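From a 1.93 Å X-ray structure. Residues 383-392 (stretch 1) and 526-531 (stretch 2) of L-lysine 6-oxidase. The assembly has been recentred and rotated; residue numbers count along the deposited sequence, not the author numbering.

Stretch 1, residues 383-392: SNSVSSSNFY
Stretch 2 (526-531) PSVNKA

Two mostly loop segments of one chain, far apart in sequence, are joined by a compact polar contact in which side chains bond mainly to backbone. Together they bury 410 Å². The nearest CA pairs are Ser388 with Val528, CA to CA 4.5 Å, and Ser389 with Ser527, CA to CA 5.3 Å; the two chains run in opposite directions here.

Asn529 is the main plug. Its CA-to-CB bond points toward stretch 1, with chi1 -83° (m) and chi2 -46°, at phi/psi -99/-43. Asn529 ND2 donates to Asn384 O at 2.9 Å and to Ser387 O at 3.0 Å. One amide group thus ties both ends of the 384-387 segment. Asn384 (chi1 t, chi2 29°) braces that segment from within: its OD1 accepts from Val386 N at 2.9 Å and from Ser387 N at 3.0 Å, and its ND2 donates to Ser387 OG at 3.0 Å.

Ser388 (phi/psi -81/174, chi1 -64°, m) serves as both donor and acceptor. Ser388 OG accepts from Asn529 N at 2.8 Å and donates to Lys530 O at 2.9 Å. A short hydroxyl suits this buried site between backbone groups. Ser388 also starts a type I turn ending at Phe391, with Phe391 N to Ser388 O at 3.3 Å. Next to it, Ser389 N donates to Ser527 O at 2.9 Å, nearly straight at 169°. Water 1 donates to Asn390 OD1 at 2.7 Å and to Lys530 O at 2.9 Å.

Lys530 begins a strand (phi/psi -133/153, chi1 m, the rest t). Its aliphatic chain adds packing: Lys530 CB lies 3.7 Å from Phe391 CZ, and Lys530 CE lies 3.4 Å from Val386 O. That carbonyl oxygen is buried without a polar partner. Phe391 has chi1 -88° and chi2 38°, and its CA-to-CB bond points toward stretch 2.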

# COMPACT_ATOMS: atom_id res chain seq x y z
N SER A 383 24.26 15.25 -14.74
CA SER A 383 23.88 15.45 -13.36
C SER A 383 22.41 15.89 -13.19
O SER A 383 21.97 16.03 -12.08
CB SER A 383 24.89 16.32 -12.62
OG SER A 383 26.15 15.67 -12.42
N ASN A 384 21.68 16.16 -14.27
CA ASN A 384 20.24 16.18 -14.21
C ASN A 384 19.49 15.84 -15.45
O ASN A 384 19.11 16.73 -16.25
CB ASN A 384 19.66 17.48 -13.62
CG ASN A 384 18.18 17.42 -13.54
OD1 ASN A 384 17.63 16.34 -13.40
ND2 ASN A 384 17.52 18.56 -13.54
N SER A 385 19.24 14.55 -15.61
CA SER A 385 18.42 14.00 -16.65
C SER A 385 17.01 13.63 -16.13
O SER A 385 16.29 12.93 -16.81
CB SER A 385 19.07 12.72 -17.18
OG SER A 385 19.42 11.84 -16.07
N VAL A 386 16.71 14.02 -14.91
CA VAL A 386 15.56 13.56 -14.14
C VAL A 386 14.42 14.58 -14.09
O VAL A 386 13.24 14.24 -14.32
CB VAL A 386 16.02 13.24 -12.70
CG1 VAL A 386 14.86 12.77 -11.86
CG2 VAL A 386 17.03 12.06 -12.77
N SER A 387 14.75 15.83 -13.82
CA SER A 387 13.66 16.88 -13.69
C SER A 387 13.77 17.98 -14.75
O SER A 387 14.85 18.35 -15.16
CB SER A 387 13.70 17.46 -12.26
OG SER A 387 14.98 18.02 -11.98
N SER A 388 12.64 18.44 -15.24
CA SER A 388 12.62 19.47 -16.26
C SER A 388 12.79 20.85 -15.70
O SER A 388 12.72 21.06 -14.48
CB SER A 388 11.23 19.41 -16.96
OG SER A 388 11.00 18.21 -17.63
N SER A 389 12.91 21.82 -16.59
CA SER A 389 13.05 23.24 -16.23
C SER A 389 11.89 23.69 -15.36
O SER A 389 12.08 24.58 -14.52
CB SER A 389 13.06 24.11 -17.50
OG SER A 389 11.86 23.97 -18.28
N ASN A 390 10.70 23.08 -15.56
CA ASN A 390 9.48 23.54 -14.89
C ASN A 390 8.99 22.69 -13.75
O ASN A 390 7.83 22.75 -13.41
CB ASN A 390 8.34 23.78 -15.89
CG ASN A 390 7.88 22.52 -16.58
OD1 ASN A 390 8.65 21.58 -16.74
ND2 ASN A 390 6.66 22.52 -17.07
N PHE A 391 9.88 21.90 -13.14
CA PHE A 391 9.54 21.12 -11.94
C PHE A 391 9.69 21.96 -10.71
O PHE A 391 10.26 23.07 -10.76
CB PHE A 391 10.49 19.92 -11.81
CG PHE A 391 10.04 18.68 -12.55
CD1 PHE A 391 9.43 18.76 -13.79
CD2 PHE A 391 10.35 17.41 -12.00
CE1 PHE A 391 9.05 17.61 -14.46
CE2 PHE A 391 9.98 16.24 -12.67
CZ PHE A 391 9.36 16.36 -13.92
N TYR A 392 9.11 21.46 -9.63
CA TYR A 392 9.26 21.99 -8.29
C TYR A 392 8.73 23.41 -8.16
O TYR A 392 9.28 24.19 -7.40
CB TYR A 392 10.73 21.95 -7.86
CG TYR A 392 11.39 20.60 -7.99
CD1 TYR A 392 10.81 19.46 -7.44
CD2 TYR A 392 12.60 20.46 -8.67
CE1 TYR A 392 11.42 18.20 -7.55
CE2 TYR A 392 13.24 19.22 -8.75
CZ TYR A 392 12.67 18.10 -8.21
OH TYR A 392 13.31 16.86 -8.31
N PRO A 526 15.68 20.79 -25.06
CA PRO A 526 16.71 20.98 -24.03
C PRO A 526 16.19 21.26 -22.64
O PRO A 526 16.85 20.91 -21.64
CB PRO A 526 17.45 22.20 -24.55
CG PRO A 526 17.41 22.03 -26.07
CD PRO A 526 16.03 21.46 -26.34
N SER A 527 15.01 21.90 -22.53
CA SER A 527 14.48 22.26 -21.20
C SER A 527 13.59 21.18 -20.53
O SER A 527 13.17 21.32 -19.40
CB SER A 527 13.70 23.62 -21.35
OG SER A 527 12.51 23.33 -22.08
N VAL A 528 13.39 20.06 -21.21
CA VAL A 528 12.47 19.02 -20.78
C VAL A 528 13.19 17.70 -20.51
O VAL A 528 13.89 17.17 -21.40
CB VAL A 528 11.47 18.75 -21.86
CG1 VAL A 528 10.55 17.62 -21.40
CG2 VAL A 528 10.61 20.04 -22.11
N ASN A 529 13.05 17.20 -19.29
CA ASN A 529 13.40 15.78 -19.03
C ASN A 529 12.15 14.88 -19.02
O ASN A 529 12.18 13.80 -19.55
CB ASN A 529 14.21 15.62 -17.75
CG ASN A 529 15.68 15.87 -17.98
OD1 ASN A 529 16.24 15.36 -18.92
ND2 ASN A 529 16.32 16.63 -17.11
N LYS A 530 11.07 15.34 -18.38
CA LYS A 530 9.84 14.55 -18.21
C LYS A 530 8.64 15.45 -18.58
O LYS A 530 8.70 16.67 -18.45
CB LYS A 530 9.71 13.97 -16.77
CG LYS A 530 10.83 13.00 -16.55
CD LYS A 530 10.62 11.88 -15.65
CE LYS A 530 11.96 11.28 -15.32
NZ LYS A 530 11.62 10.65 -14.07
N ALA A 531 7.58 14.81 -19.02
CA ALA A 531 6.35 15.52 -19.37
C ALA A 531 5.22 14.64 -18.95
O ALA A 531 5.45 13.41 -18.65
CB ALA A 531 6.32 15.66 -20.85
O HOH W 1 8.68 19.59 -18.58